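Local atomic coordinates of autoinducer synthesis protein lasI (Pseudomonas aeruginosa, PDB entry 1RO5), a protein that makes the quorum-sensing autoinducer N-(3-oxododecanoyl)homoserine lactone from an acyl-carrier-protein-bound fatty acyl group and S-adenosyl-L-methionine. Residues I8-R11 against E12-D15; V143-V146 against G147-K150. All blocks are in the same frame, centred on the assembly; numbering follows the deposited sequence.

Contact 1 of 2, residues I8-R11 against E12-D15; sequences IGRR and EEFD
Glu13 and Phe14 fold back on the last residues of strand 5-10, and backbone hydrogen bonds supply the frame. Phe14 N donates to Arg11 O over 3.1 Å. One residue earlier, Glu13 N reaches Arg10 O at 2.8 Å, but its N-H is bent to 123°, which makes this a weak bond despite its length.

A side chain adds a further polar link. The Glu13 chain runs extended beyond CG and brings its carboxylate back to the strand, where OE2 accepts a nearly straight but long and weak bond from Arg10 N at 3.4 Å. The same oxygen lies 3.7 Å from Gly9 CA, so the carboxylate rests close against the bare glycine backbone.

The two backbone bonds, each spanning three residues, mark two overlapping beta turns, the first closed only weakly, with the CA atoms of Arg10 and Glu13 5.3 Å apart. They reverse the chain where the edge strand of the central sheet ends and the loop toward helix 16-30 begins, within the alpha-beta-alpha sandwich of the autoinducer synthases.

Packing centres on the buried Phe14. A first torsion of -68° sets CG beside the backbone N, and the ring reaches back to the carbonyls of Gly9 and Arg10. Its CE1 comes to 3.2 Å from Gly9 O, which meets the ring edge near its plane, while CD1 lies 3.4 Å from Arg10 O, approaching obliquely. Phe14 also touches Tyr56 and Leu58 of neighbouring strand 55-61. Arg11 instead sends its extended chain away from the turn, and its NH1 is hydrogen-bonded to Tyr56 OH and His23 NE2.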
ATOM      1  N   ILE A   8      -1.377  12.281   0.459  1.00 40.82           N
ATOM      2  CA  ILE A   8      -2.403  11.318   0.357  1.00 43.47           C
ATOM      3  C   ILE A   8      -3.697  11.946  -0.132  1.00 46.69           C
ATOM      4  O   ILE A   8      -4.189  12.907   0.464  1.00 49.06           O
ATOM      5  CB  ILE A   8      -2.617  10.655   1.631  1.00 43.05           C
ATOM      6  CG1 ILE A   8      -1.290  10.221   2.256  1.00 42.48           C
ATOM      7  CG2 ILE A   8      -3.437   9.351   1.412  1.00 39.94           C
ATOM      8  CD1 ILE A   8      -1.455   9.341   3.541  1.00 35.34           C
ATOM      9  N   GLY A   9      -4.250  11.417  -1.231  1.00 46.64           N
ATOM     10  CA  GLY A   9      -5.449  11.958  -1.821  1.00 44.40           C
ATOM     11  C   GLY A   9      -5.964  11.057  -2.940  1.00 45.16           C
ATOM     12  O   GLY A   9      -5.309  10.092  -3.376  1.00 44.84           O
ATOM     13  N   ARG A  10      -7.117  11.426  -3.446  1.00 44.67           N
ATOM     14  CA  ARG A  10      -7.765  10.749  -4.523  1.00 45.45           C
ATOM     15  C   ARG A  10      -6.997  11.079  -5.772  1.00 43.44           C
ATOM     16  O   ARG A  10      -6.361  12.101  -5.806  1.00 41.65           O
ATOM     17  CB  ARG A  10      -9.208  11.237  -4.599  1.00 47.69           C
ATOM     18  CG  ARG A  10     -10.161  10.581  -3.455  1.00 56.31           C
ATOM     19  CD  ARG A  10     -11.655  11.155  -3.433  1.00 69.24           C
ATOM     20  NE  ARG A  10     -12.218  11.220  -2.053  1.00 80.99           N
ATOM     21  CZ  ARG A  10     -13.343  11.876  -1.673  1.00 87.02           C
ATOM     22  NH1 ARG A  10     -14.103  12.538  -2.580  1.00 90.42           N
ATOM     23  NH2 ARG A  10     -13.715  11.869  -0.382  1.00 85.29           N
ATOM     24  N   ARG A  11      -7.018  10.150  -6.724  1.00 41.08           N
ATOM     25  CA  ARG A  11      -6.319  10.266  -7.985  1.00 42.91           C
ATOM     26  C   ARG A  11      -6.530  11.606  -8.610  1.00 46.04           C
ATOM     27  O   ARG A  11      -5.570  12.172  -9.049  1.00 45.85           O
ATOM     28  CB  ARG A  11      -6.777   9.162  -8.990  1.00 39.94           C
ATOM     29  CG  ARG A  11      -6.227   9.291 -10.378  1.00 34.75           C
ATOM     30  CD  ARG A  11      -6.496   8.081 -11.246  1.00 30.81           C
ATOM     31  NE  ARG A  11      -5.837   8.256 -12.538  1.00 29.13           N
ATOM     32  CZ  ARG A  11      -4.628   7.804 -12.815  1.00 30.23           C
ATOM     33  NH1 ARG A  11      -3.890   7.183 -11.870  1.00 30.94           N
ATOM     34  NH2 ARG A  11      -4.066   8.028 -13.994  1.00 28.82           N
ATOM     35  N   GLU A  12      -7.801  12.019  -8.741  1.00 50.25           N
ATOM     36  CA  GLU A  12      -8.216  13.322  -9.257  1.00 55.76           C
ATOM     37  C   GLU A  12      -7.438  14.462  -8.555  1.00 56.37           C
ATOM     38  O   GLU A  12      -7.046  15.375  -9.251  1.00 57.61           O
ATOM     39  CB  GLU A  12      -9.775  13.516  -9.085  1.00 58.34           C
ATOM     40  CG  GLU A  12     -10.661  13.225 -10.339  1.00 67.08           C
ATOM     41  CD  GLU A  12     -12.046  14.041 -10.365  1.00 79.97           C
ATOM     42  OE1 GLU A  12     -12.078  15.302 -10.633  1.00 76.52           O
ATOM     43  OE2 GLU A  12     -13.149  13.420 -10.135  1.00 83.03           O
ATOM     44  N   GLU A  13      -7.192  14.414  -7.229  1.00 55.43           N
ATOM     45  CA  GLU A  13      -6.374  15.458  -6.550  1.00 55.70           C
ATOM     46  C   GLU A  13      -4.860  15.575  -6.968  1.00 56.52           C
ATOM     47  O   GLU A  13      -4.151  16.440  -6.458  1.00 56.70           O
ATOM     48  CB  GLU A  13      -6.467  15.368  -5.006  1.00 56.33           C
ATOM     49  CG  GLU A  13      -7.894  15.181  -4.357  1.00 57.55           C
ATOM     50  CD  GLU A  13      -7.730  15.042  -2.804  1.00 65.78           C
ATOM     51  OE1 GLU A  13      -6.830  15.781  -2.292  1.00 69.72           O
ATOM     52  OE2 GLU A  13      -8.398  14.218  -2.050  1.00 61.95           O
ATOM     53  N   PHE A  14      -4.332  14.739  -7.870  1.00 53.67           N
ATOM     54  CA  PHE A  14      -2.894  14.841  -8.093  1.00 51.56           C
ATOM     55  C   PHE A  14      -2.727  15.254  -9.525  1.00 53.06           C
ATOM     56  O   PHE A  14      -3.574  14.892 -10.359  1.00 52.11           O
ATOM     57  CB  PHE A  14      -2.127  13.518  -7.963  1.00 48.79           C
ATOM     58  CG  PHE A  14      -2.057  12.958  -6.592  1.00 44.79           C
ATOM     59  CD1 PHE A  14      -3.001  12.064  -6.137  1.00 36.00           C
ATOM     60  CD2 PHE A  14      -0.943  13.167  -5.799  1.00 46.21           C
ATOM     61  CE1 PHE A  14      -2.907  11.456  -4.897  1.00 37.66           C
ATOM     62  CE2 PHE A  14      -0.858  12.494  -4.525  1.00 43.28           C
ATOM     63  CZ  PHE A  14      -1.859  11.666  -4.108  1.00 38.64           C
ATOM     64  N   ASP A  15      -1.610  15.958  -9.783  1.00 53.58           N
ATOM     65  CA  ASP A  15      -1.255  16.603 -11.036  1.00 56.95           C
ATOM     66  C   ASP A  15      -0.878  15.482 -11.964  1.00 56.36           C
ATOM     67  O   ASP A  15      -0.068  14.631 -11.583  1.00 57.16           O
ATOM     68  CB  ASP A  15      -0.007  17.518 -10.823  1.00 58.50           C
ATOM     69  CG  ASP A  15      -0.002  18.271  -9.419  1.00 67.25           C
ATOM     70  OD1 ASP A  15       0.219  19.536  -9.484  1.00 74.16           O
ATOM     71  OD2 ASP A  15      -0.216  17.738  -8.240  1.00 69.67           O
TER

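Contact 2 of 2, residues V143-V146 against G147-K150. With SO4 (sulfate ion), chain E.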
ATOM      1  N   VAL A 143      -2.480  -7.697  -0.503  1.00 32.61           N
ATOM      2  CA  VAL A 143      -1.729  -8.857  -0.974  1.00 31.17           C
ATOM      3  C   VAL A 143      -0.310  -8.358  -1.131  1.00 34.17           C
ATOM      4  O   VAL A 143      -0.061  -7.441  -1.934  1.00 36.28           O
ATOM      5  CB  VAL A 143      -2.250  -9.378  -2.305  1.00 31.84           C
ATOM      6  CG1 VAL A 143      -1.298 -10.432  -3.005  1.00 25.19           C
ATOM      7  CG2 VAL A 143      -3.544 -10.041  -2.094  1.00 28.35           C
ATOM      8  N   THR A 144       0.600  -8.929  -0.353  1.00 32.89           N
ATOM      9  CA  THR A 144       1.979  -8.521  -0.416  1.00 34.03           C
ATOM     10  C   THR A 144       2.861  -9.820  -0.291  1.00 36.37           C
ATOM     11  O   THR A 144       2.333 -10.969  -0.529  1.00 36.54           O
ATOM     12  CB  THR A 144       2.278  -7.378   0.599  1.00 34.94           C
ATOM     13  OG1 THR A 144       3.616  -6.945   0.397  1.00 36.52           O
ATOM     14  CG2 THR A 144       2.238  -7.873   2.037  1.00 31.54           C
ATOM     15  N   THR A 145       4.184  -9.702  -0.063  1.00 36.28           N
ATOM     16  CA  THR A 145       4.981 -10.909   0.075  1.00 34.17           C
ATOM     17  C   THR A 145       5.209 -11.239   1.544  1.00 35.88           C
ATOM     18  O   THR A 145       5.064 -10.375   2.507  1.00 32.25           O
ATOM     19  CB  THR A 145       6.358 -10.702  -0.498  1.00 35.95           C
ATOM     20  OG1 THR A 145       6.997  -9.662   0.288  1.00 36.85           O
ATOM     21  CG2 THR A 145       6.350 -10.192  -2.008  1.00 32.52           C
ATOM     22  N   VAL A 146       5.709 -12.465   1.710  1.00 36.46           N
ATOM     23  CA  VAL A 146       6.032 -12.955   3.054  1.00 39.30           C
ATOM     24  C   VAL A 146       7.043 -12.109   3.753  1.00 39.49           C
ATOM     25  O   VAL A 146       6.985 -11.930   4.979  1.00 37.97           O
ATOM     26  CB  VAL A 146       6.444 -14.424   3.081  1.00 39.59           C
ATOM     27  CG1 VAL A 146       6.829 -14.791   4.545  1.00 43.86           C
ATOM     28  CG2 VAL A 146       5.292 -15.262   2.619  1.00 37.76           C
ATOM     29  N   GLY A 147       7.966 -11.554   2.949  1.00 42.87           N
ATOM     30  CA  GLY A 147       8.991 -10.576   3.381  1.00 41.07           C
ATOM     31  C   GLY A 147       8.329  -9.394   4.060  1.00 42.27           C
ATOM     32  O   GLY A 147       8.684  -8.990   5.189  1.00 42.98           O
ATOM     33  N   VAL A 148       7.382  -8.757   3.378  1.00 41.61           N
ATOM     34  CA  VAL A 148       6.823  -7.529   3.952  1.00 39.62           C
ATOM     35  C   VAL A 148       5.971  -7.957   5.173  1.00 39.67           C
ATOM     36  O   VAL A 148       5.857  -7.234   6.140  1.00 38.39           O
ATOM     37  CB  VAL A 148       5.931  -6.820   2.914  1.00 39.10           C
ATOM     38  CG1 VAL A 148       4.881  -5.843   3.559  1.00 37.85           C
ATOM     39  CG2 VAL A 148       6.728  -6.223   1.809  1.00 38.31           C
ATOM     40  N   GLU A 149       5.354  -9.128   5.089  1.00 39.22           N
ATOM     41  CA  GLU A 149       4.573  -9.608   6.224  1.00 40.82           C
ATOM     42  C   GLU A 149       5.453  -9.621   7.497  1.00 43.11           C
ATOM     43  O   GLU A 149       5.077  -9.030   8.564  1.00 41.48           O
ATOM     44  CB  GLU A 149       3.953 -10.975   5.973  1.00 38.73           C
ATOM     45  CG  GLU A 149       3.521 -11.640   7.290  1.00 39.07           C
ATOM     46  CD  GLU A 149       2.960 -13.008   7.038  1.00 45.01           C
ATOM     47  OE1 GLU A 149       3.410 -13.648   6.037  1.00 50.54           O
ATOM     48  OE2 GLU A 149       2.039 -13.484   7.757  1.00 43.70           O
ATOM     49  N   LYS A 150       6.657 -10.196   7.382  1.00 45.48           N
ATOM     50  CA  LYS A 150       7.524 -10.254   8.582  1.00 48.56           C
ATOM     51  C   LYS A 150       8.074  -8.927   8.948  1.00 48.36           C
ATOM     52  O   LYS A 150       8.182  -8.599  10.106  1.00 48.09           O
ATOM     53  CB  LYS A 150       8.538 -11.426   8.624  1.00 51.70           C
ATOM     54  CG  LYS A 150       9.497 -11.600   7.522  1.00 56.81           C
ATOM     55  CD  LYS A 150      10.264 -12.955   7.768  1.00 62.86           C
ATOM     56  CE  LYS A 150       9.598 -14.177   7.045  1.00 67.23           C
ATOM     57  NZ  LYS A 150      10.559 -15.257   6.640  1.00 66.06           N
TER
HETATM   58  S   SO4 E 404      10.852  -9.235   0.132  1.00 66.70           S
HETATM   59  O1  SO4 E 404       9.654  -9.157  -0.670  1.00 67.50           O
HETATM   60  O2  SO4 E 404      10.650  -8.562   1.414  1.00 72.54           O
HETATM   61  O3  SO4 E 404      12.018  -8.712  -0.600  1.00 68.79           O
HETATM   62  O4  SO4 E 404      11.132 -10.630   0.491  1.00 69.33           O
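Thr145 OG1 holds two partners at once: it donates to O1 of a sulfate ion at 2.9 Å and accepts from Val148 N at 3.2 Å. A first torsion of 63° sets OG1 between the backbone N and the carbonyl carbon, within reach of both partners. Gly147 CA lies 3.3 Å from sulfate O2, so the anion rests close against backbone that carries no side chain.

The backbone continues the pattern. Glu149 N bonds to Thr145 O at 2.9 Å and Lys150 N to Val146 O at 3.0 Å, the i to i+4 bonds of the first helical turn. The carboxylate of Glu149 turns to a partner farther along the chain, its OE1 forming a salt bridge with Arg161 NH2.

Beyond the polar core, Thr144 and Val148 cross at about a right angle. Thr144 OG1 comes to 3.4 Å from Val148 CB, and its methyl CG2 packs on Val148 CG1 at 3.7 Å; Phe105 of strand 99-107 touches both side chains. On another flank Val146 CG1 meets Lys150 CE at 3.8 Å, where the lysine chain bends at chi3 across the valine.

The sulfate, probably taken from the crystallisation liquor, sits beside the first turn, where the helix dipole may favour an anion. Thr145 is thus the N-cap of a beta-to-alpha junction in the acetyltransferase-like (phosphopantetheine) fold of the autoinducer synthases, in which strand 139-145, parallel to its sheet neighbour 99-107, leads directly into helix 146-154.

How the contacts relate
From the N terminus, strand 5-10 runs along one edge of the large mixed sheet, and contact 1 closes the tight turn at its end, ahead of helix 16-30. Contact 2 comes much later, where strand 139-145 passes straight into helix 146-154. The two are in series, neither nested nor crossing, and each is confined to a short continuous piece of chain. Strands 55-61, 64-73 and 99-107 lie between them in the sheet. The centres of contact 1 and contact 2 stand about 27 Å apart on opposite sides of the chain's centre, and the nearest atoms of contact 1 and contact 2 are about 16 Å apart, illustrating how separate local motifs finish different strands of a shared sheet.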